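Local coordinates for arginase superfamily protein (PDB 2A0M) that probably hydrolyses a guanidino or formimidoyl compound with the help of two manganese ions, as a member of the arginase (ureohydrolase) family, at residues A113-I118 with V274-M279; G141-D146 with G225-N230; E41-N46 with V160-P165. All blocks are in the same frame, centred on the assembly; numbering follows the deposited sequence.

Interaction 1: residues A113-I118 with V274-M279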
# COMPACT_ATOMS: atom_id res chain seq x y z
N ALA A 113 6.89 -14.02 7.18
CA ALA A 113 5.81 -14.02 6.19
C ALA A 113 5.55 -12.57 5.72
O ALA A 113 6.10 -11.62 6.27
CB ALA A 113 4.57 -14.61 6.77
N PHE A 114 4.67 -12.43 4.73
CA PHE A 114 4.47 -11.14 4.04
C PHE A 114 3.08 -10.62 4.35
O PHE A 114 2.09 -11.20 3.93
CB PHE A 114 4.66 -11.29 2.52
CG PHE A 114 4.65 -9.99 1.80
CD1 PHE A 114 3.46 -9.33 1.54
CD2 PHE A 114 5.84 -9.39 1.41
CE1 PHE A 114 3.47 -8.10 0.88
CE2 PHE A 114 5.84 -8.18 0.76
CZ PHE A 114 4.66 -7.53 0.50
N PRO A 115 3.00 -9.52 5.12
CA PRO A 115 1.67 -8.97 5.32
C PRO A 115 1.28 -7.95 4.24
O PRO A 115 2.08 -7.06 3.88
CB PRO A 115 1.80 -8.26 6.67
CG PRO A 115 3.23 -7.86 6.80
CD PRO A 115 4.03 -8.76 5.86
N PHE A 116 0.05 -8.10 3.76
CA PHE A 116 -0.60 -7.16 2.82
C PHE A 116 -1.84 -6.61 3.50
O PHE A 116 -2.74 -7.38 3.86
CB PHE A 116 -1.01 -7.87 1.54
CG PHE A 116 -1.87 -7.02 0.63
CD1 PHE A 116 -1.27 -6.10 -0.22
CD2 PHE A 116 -3.26 -7.09 0.66
CE1 PHE A 116 -2.04 -5.30 -1.04
CE2 PHE A 116 -4.04 -6.30 -0.18
CZ PHE A 116 -3.43 -5.40 -1.01
N VAL A 117 -1.89 -5.29 3.67
CA VAL A 117 -2.97 -4.64 4.40
C VAL A 117 -3.83 -3.83 3.43
O VAL A 117 -3.33 -2.95 2.74
CB VAL A 117 -2.46 -3.71 5.53
CG1 VAL A 117 -3.63 -3.11 6.28
CG2 VAL A 117 -1.51 -4.46 6.47
N ILE A 118 -5.12 -4.14 3.42
CA ILE A 118 -6.08 -3.50 2.56
C ILE A 118 -6.91 -2.55 3.40
O ILE A 118 -7.58 -2.98 4.32
CB ILE A 118 -7.02 -4.50 1.77
CG1 ILE A 118 -8.03 -3.73 0.90
CG2 ILE A 118 -7.72 -5.52 2.66
CD1 ILE A 118 -7.39 -2.93 -0.24
N VAL A 274 11.39 -6.06 -0.50
CA VAL A 274 10.09 -5.53 -0.13
C VAL A 274 9.43 -6.51 0.84
O VAL A 274 9.08 -7.63 0.45
CB VAL A 274 9.17 -5.30 -1.38
CG1 VAL A 274 7.71 -4.89 -0.93
CG2 VAL A 274 9.75 -4.23 -2.27
N MET A 275 9.24 -6.08 2.09
CA MET A 275 8.83 -6.98 3.19
C MET A 275 7.37 -6.88 3.59
O MET A 275 6.85 -7.77 4.27
CB MET A 275 9.73 -6.72 4.40
CG MET A 275 11.22 -6.79 4.08
SD MET A 275 11.75 -8.35 3.40
CE MET A 275 11.69 -9.33 4.89
N MET A 276 6.69 -5.79 3.19
CA MET A 276 5.25 -5.69 3.34
C MET A 276 4.70 -4.69 2.35
O MET A 276 5.45 -3.94 1.77
CB MET A 276 4.84 -5.28 4.75
CG MET A 276 4.92 -3.78 5.04
SD MET A 276 4.16 -3.37 6.64
CE MET A 276 2.44 -3.60 6.26
N MET A 277 3.38 -4.71 2.21
CA MET A 277 2.69 -3.76 1.32
C MET A 277 1.37 -3.39 1.97
O MET A 277 0.74 -4.22 2.61
CB MET A 277 2.42 -4.39 -0.06
CG MET A 277 1.61 -3.51 -1.00
SD MET A 277 1.35 -4.32 -2.60
CE MET A 277 0.41 -3.05 -3.44
N ASP A 278 0.97 -2.13 1.79
CA ASP A 278 -0.41 -1.73 2.07
C ASP A 278 -1.04 -1.02 0.88
O ASP A 278 -0.36 -0.65 -0.11
CB ASP A 278 -0.59 -1.00 3.42
CG ASP A 278 -0.07 0.44 3.44
OD1 ASP A 278 0.34 0.99 2.40
OD2 ASP A 278 -0.19 1.10 4.53
N MET A 279 -2.35 -0.90 0.96
CA MET A 279 -3.14 -0.31 -0.14
C MET A 279 -4.27 0.48 0.50
O MET A 279 -5.11 -0.10 1.17
CB MET A 279 -3.65 -1.41 -1.07
CG MET A 279 -4.50 -0.92 -2.21
SD MET A 279 -5.05 -2.29 -3.28
CE MET A 279 -3.48 -2.86 -3.94
O HOH W 1 8.05 -10.04 5.29
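Residues Phe114-Ile118 and Val274-Met279 run as neighbouring parallel strands, 8° apart in direction with axes 4.7 Å from each other, and pair Phe116 with Met277, Val117 with Asp278 and Ile118 with Met279. Three backbone bonds join them: Met277 N to Pro115 O (3.2 Å), Val117 N to Met277 O (3.0 Å) and Met279 N to Val117 O (2.9 Å). A water donates to both Ala113 O and Met275 O, linking the two chains just ahead of the first direct bond. The Phe114 ring swings across to the partner strand, its CG being trans to the backbone N (chi1 -172°). One ring face receives Met276 CA in a CH-pi contact, 3.8 Å from the centroid, while at the ring's edge CE2 lies 3.3 Å from Val274 O. That oxygen is also bonded by Arg309. Farther along, the extended Met277 chain lies beside Phe116 and points the same way; its SD meets the ring edge in a Met-aromatic contact, 3.9 Å from Phe116 CE1, and the bent tip of Met279 brings CE to the same ring's edge. This strand pair sits inside the eight-stranded parallel sheet of the arginase alpha/beta fold, with helices on both faces. Helix 290-307 sets Phe299 and Phe302 against the rings of Phe116 and Phe114. On the other face Met276 CB packs on Pro115 CG, the two side chains crossing nearly at right angles, and Met276 CE reaches Val117 CG2; helices 94-110 and 125-135 cover this group. Asp278 shares that face, but its carboxylate turns from Val117 to Ser234, Ser125 and Asn128, with its side chain about 6 Å from that of Asn122, which binds manganese in another structure of this protein.

Interaction 2: residues G141-D146 with G225-N230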
# COMPACT_ATOMS: atom_id res chain seq x y z
N GLY A 141 13.33 0.88 4.98
CA GLY A 141 13.11 1.84 3.87
C GLY A 141 11.61 1.93 3.61
O GLY A 141 10.87 1.01 3.91
N VAL A 142 11.17 3.06 3.07
CA VAL A 142 9.74 3.27 2.83
C VAL A 142 9.53 4.03 1.53
O VAL A 142 10.16 5.06 1.32
CB VAL A 142 9.11 4.10 3.97
CG1 VAL A 142 7.63 4.41 3.69
CG2 VAL A 142 9.24 3.40 5.33
N ILE A 143 8.61 3.50 0.71
CA ILE A 143 8.10 4.22 -0.44
C ILE A 143 6.63 4.50 -0.25
O ILE A 143 5.84 3.59 0.04
CB ILE A 143 8.28 3.45 -1.75
CG1 ILE A 143 9.75 3.17 -2.00
CG2 ILE A 143 7.71 4.28 -2.93
CD1 ILE A 143 10.01 2.21 -3.06
N ASN A 144 6.27 5.77 -0.41
CA ASN A 144 4.90 6.24 -0.39
C ASN A 144 4.48 6.59 -1.83
O ASN A 144 4.89 7.64 -2.36
CB ASN A 144 4.75 7.50 0.49
CG ASN A 144 3.30 8.03 0.51
OD1 ASN A 144 2.36 7.26 0.37
ND2 ASN A 144 3.13 9.34 0.59
N VAL A 145 3.67 5.71 -2.42
CA VAL A 145 3.07 5.96 -3.75
C VAL A 145 1.78 6.71 -3.51
O VAL A 145 0.80 6.12 -3.04
CB VAL A 145 2.81 4.66 -4.56
CG1 VAL A 145 2.41 5.01 -5.98
CG2 VAL A 145 4.05 3.80 -4.56
N ASP A 146 1.80 8.01 -3.75
CA ASP A 146 0.64 8.87 -3.47
C ASP A 146 0.82 10.16 -4.27
O ASP A 146 1.96 10.64 -4.51
CB ASP A 146 0.48 9.18 -1.97
CG ASP A 146 -0.91 9.74 -1.62
OD1 ASP A 146 -1.76 9.91 -2.52
OD2 ASP A 146 -1.18 9.95 -0.43
N GLY A 225 16.20 1.12 -5.06
CA GLY A 225 17.63 1.31 -4.81
C GLY A 225 17.95 2.26 -3.68
O GLY A 225 18.93 2.07 -2.97
N LEU A 226 17.12 3.29 -3.50
CA LEU A 226 17.30 4.24 -2.40
C LEU A 226 16.73 3.75 -1.06
O LEU A 226 17.29 4.04 -0.01
CB LEU A 226 16.65 5.58 -2.74
CG LEU A 226 17.16 6.28 -4.00
CD1 LEU A 226 16.21 7.39 -4.44
CD2 LEU A 226 18.57 6.81 -3.74
N THR A 227 15.60 3.05 -1.09
CA THR A 227 15.01 2.53 0.14
C THR A 227 15.79 1.36 0.73
O THR A 227 15.83 1.19 1.96
CB THR A 227 13.56 2.15 -0.05
OG1 THR A 227 13.45 1.10 -1.02
CG2 THR A 227 12.76 3.38 -0.47
N GLY A 228 16.38 0.55 -0.13
CA GLY A 228 17.28 -0.50 0.34
C GLY A 228 16.57 -1.64 1.03
O GLY A 228 15.47 -2.03 0.66
N LYS A 229 17.25 -2.23 2.01
CA LYS A 229 16.73 -3.43 2.64
C LYS A 229 15.44 -3.11 3.41
O LYS A 229 15.19 -1.96 3.78
CB LYS A 229 17.79 -3.99 3.62
CG LYS A 229 19.06 -4.43 2.93
CD LYS A 229 20.00 -5.10 3.94
CE LYS A 229 21.31 -5.50 3.30
NZ LYS A 229 22.29 -6.03 4.32
N ASN A 230 14.62 -4.13 3.60
CA ASN A 230 13.46 -4.05 4.51
C ASN A 230 12.56 -2.86 4.17
O ASN A 230 12.34 -1.97 4.98
CB ASN A 230 13.93 -3.97 5.95
CG ASN A 230 14.84 -5.12 6.32
OD1 ASN A 230 14.55 -6.27 5.99
ND2 ASN A 230 15.94 -4.81 6.99
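The peptide carbonyl of Asn230 is approached from above its plane: Gly141 N, 3.0 Å from Asn230 O, stands 47° out of that plane, yet the N-H points almost straight at the oxygen (171°). This bond opens the parallel pairing of strand 141-145 with strand 231-236 in the central sheet of the arginase fold, and further backbone bonds from Gly141 and Ile143 to Phe232 and Ser234 continue it. The partner segment is the end of helix 216-227 and the short turn that leads into strand 231-236, the last part of a beta-alpha-beta crossover. Gly228, with positive phi, is the first residue to leave the helical conformation. Gly141 has no side chain, and its CA comes within 3.4 Å of Thr227 O as a CA-H...O contact; that oxygen is also bonded by Arg179. Thr227 turns its methyl toward the strand, with CG2 3.6 Å from Val142 O, and its side chain crosses that of Ile143 at about a right angle. The Thr227 hydroxyl bonds to that of Thr231 beyond the turn. Just past the far end of strand 141-145, Asp146 binds both manganese ions in another structure of this protein; none is bound here. Before the strand, the carbonyl oxygen of Asp139 accepts a hydrogen bond from Asn230 ND2.

Interaction 3: residues E41-N46 with V160-P165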
# COMPACT_ATOMS: atom_id res chain seq x y z
N GLU A 41 -12.32 7.15 9.27
CA GLU A 41 -12.37 8.35 10.10
C GLU A 41 -11.13 9.23 9.84
O GLU A 41 -11.20 10.47 9.82
CB GLU A 41 -12.51 7.97 11.58
CG GLU A 41 -12.35 9.15 12.50
CD GLU A 41 -12.68 8.85 13.94
OE1 GLU A 41 -12.90 7.67 14.30
OE2 GLU A 41 -12.71 9.82 14.73
N GLY A 42 -9.98 8.59 9.63
CA GLY A 42 -8.79 9.33 9.23
C GLY A 42 -9.02 10.18 7.99
O GLY A 42 -8.51 11.30 7.90
N CYS A 43 -9.76 9.65 7.02
CA CYS A 43 -10.08 10.40 5.79
C CYS A 43 -10.93 11.61 6.08
O CYS A 43 -10.62 12.72 5.62
CB CYS A 43 -10.83 9.54 4.78
SG CYS A 43 -9.94 8.04 4.31
N VAL A 44 -12.01 11.40 6.84
CA VAL A 44 -12.94 12.49 7.16
C VAL A 44 -12.23 13.60 7.96
O VAL A 44 -12.51 14.80 7.77
CB VAL A 44 -14.18 11.95 7.91
CG1 VAL A 44 -15.05 13.10 8.44
CG2 VAL A 44 -15.02 11.07 6.98
N ARG A 45 -11.30 13.20 8.85
CA ARG A 45 -10.48 14.17 9.62
C ARG A 45 -9.57 15.01 8.72
O ARG A 45 -9.26 16.16 9.04
CB ARG A 45 -9.60 13.45 10.64
CG ARG A 45 -10.31 12.79 11.81
CD ARG A 45 -9.29 12.16 12.74
NE ARG A 45 -9.87 11.36 13.82
CZ ARG A 45 -9.16 10.61 14.67
NH1 ARG A 45 -7.83 10.55 14.58
NH2 ARG A 45 -9.77 9.91 15.62
N ASN A 46 -9.15 14.42 7.60
CA ASN A 46 -8.29 15.08 6.62
C ASN A 46 -9.09 15.83 5.55
O ASN A 46 -8.57 16.16 4.48
CB ASN A 46 -7.39 14.01 5.96
CG ASN A 46 -6.24 14.61 5.14
OD1 ASN A 46 -5.76 15.71 5.42
ND2 ASN A 46 -5.78 13.85 4.14
N VAL A 160 -4.34 12.39 14.60
CA VAL A 160 -3.73 12.00 13.33
C VAL A 160 -4.83 11.82 12.29
O VAL A 160 -6.01 11.69 12.64
CB VAL A 160 -2.87 10.71 13.46
CG1 VAL A 160 -1.76 10.92 14.47
CG2 VAL A 160 -3.73 9.48 13.83
N HIS A 161 -4.45 11.84 11.01
CA HIS A 161 -5.41 11.66 9.92
C HIS A 161 -4.74 11.08 8.68
O HIS A 161 -3.54 10.77 8.70
CB HIS A 161 -6.14 12.98 9.63
CG HIS A 161 -5.23 14.13 9.28
ND1 HIS A 161 -4.73 14.33 8.01
CD2 HIS A 161 -4.79 15.17 10.02
CE1 HIS A 161 -3.99 15.42 7.99
NE2 HIS A 161 -4.01 15.96 9.20
N SER A 162 -5.51 10.89 7.61
CA SER A 162 -5.00 10.20 6.41
C SER A 162 -3.85 10.96 5.73
O SER A 162 -3.12 10.38 4.92
CB SER A 162 -6.14 9.89 5.41
OG SER A 162 -6.68 11.06 4.80
N GLY A 163 -3.66 12.24 6.09
CA GLY A 163 -2.56 13.06 5.57
C GLY A 163 -1.31 13.21 6.45
O GLY A 163 -0.36 13.86 6.04
N THR A 164 -1.29 12.59 7.62
CA THR A 164 -0.13 12.67 8.54
C THR A 164 0.82 11.45 8.63
O THR A 164 1.87 11.54 9.30
CB THR A 164 -0.62 12.96 9.98
OG1 THR A 164 -1.34 11.83 10.48
CG2 THR A 164 -1.58 14.14 10.00
N PRO A 165 0.51 10.31 7.97
CA PRO A 165 1.27 9.12 8.39
C PRO A 165 2.79 9.13 8.18
O PRO A 165 3.51 8.47 8.94
CB PRO A 165 0.63 7.98 7.55
CG PRO A 165 0.05 8.69 6.35
CD PRO A 165 -0.48 9.98 6.92
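Val160 O takes a hydrogen bond from Arg45 NH1 at 2.9 Å, with the oxygen at the edge of the guanidinium and close to its plane. The arginine reaches across with an extended chain, and NE and NH2 both turn to Glu41 OE2 in weak hydrogen bonds, NH2 at 3.1 Å as part of a salt bridge; Glu95 is a second acidic partner. Here the loop between strand 141-145 and helix 165-170 is laid against the short helix 41-45, beside the metal site of the arginase fold. His161, the next residue, packs its CB 3.6 Å from Arg45 CB and begins a type I turn that ends at Thr164. Its ring is held from both nitrogens: ND1 accepts from Gly163 N at 3.0 Å, and NE2 bonds to the carbonyl of Pro153. The Asn46 amide crosses near this ring with the two planes 24° apart, its OD1 being bonded to Arg152. Ser162 then meets the helix: its N donates to Gly42 O at 3.0 Å from one face of that carbonyl, while Asn46 N comes to the same oxygen from the opposite face. The Asn46 torsion (chi1 -167°) carries the amide toward Ser162 and His161, and ND2 donates to Ser162 OG at 3.0 Å. Ser162 O bonds to Asn122 ND2, tying the loop to a residue that binds manganese in another structure of this protein. Gly163 is joined to Arg152 by a backbone hydrogen bond and lies close to Asp150, also a manganese ligand there. Thr164 N closes the turn on His161 O at 3.1 Å.

Overall arrangement
All three contacts belong to one arginase-type alpha/beta domain. Along the chain the segments come as 41-46, 113-118, 141-146, 160-165, 225-230 and 274-279, so both parts of interaction 2 fall between those of interaction 1, whereas interaction 3 alternates with each. Interactions 1 and 2, with centres 13 Å apart, share the central sheet: strand 231-236 runs between strands 274-280 and 141-145, and Met275 CG touches Asn230 CA at 3.6 Å. Interaction 3 lies farther out, its centre about 20 Å from interaction 1 and 22 Å from interaction 2, joining the short helix 41-45 to the loop before helix 165-170, beside the metal site, to which strand 141-145 delivers Asp146.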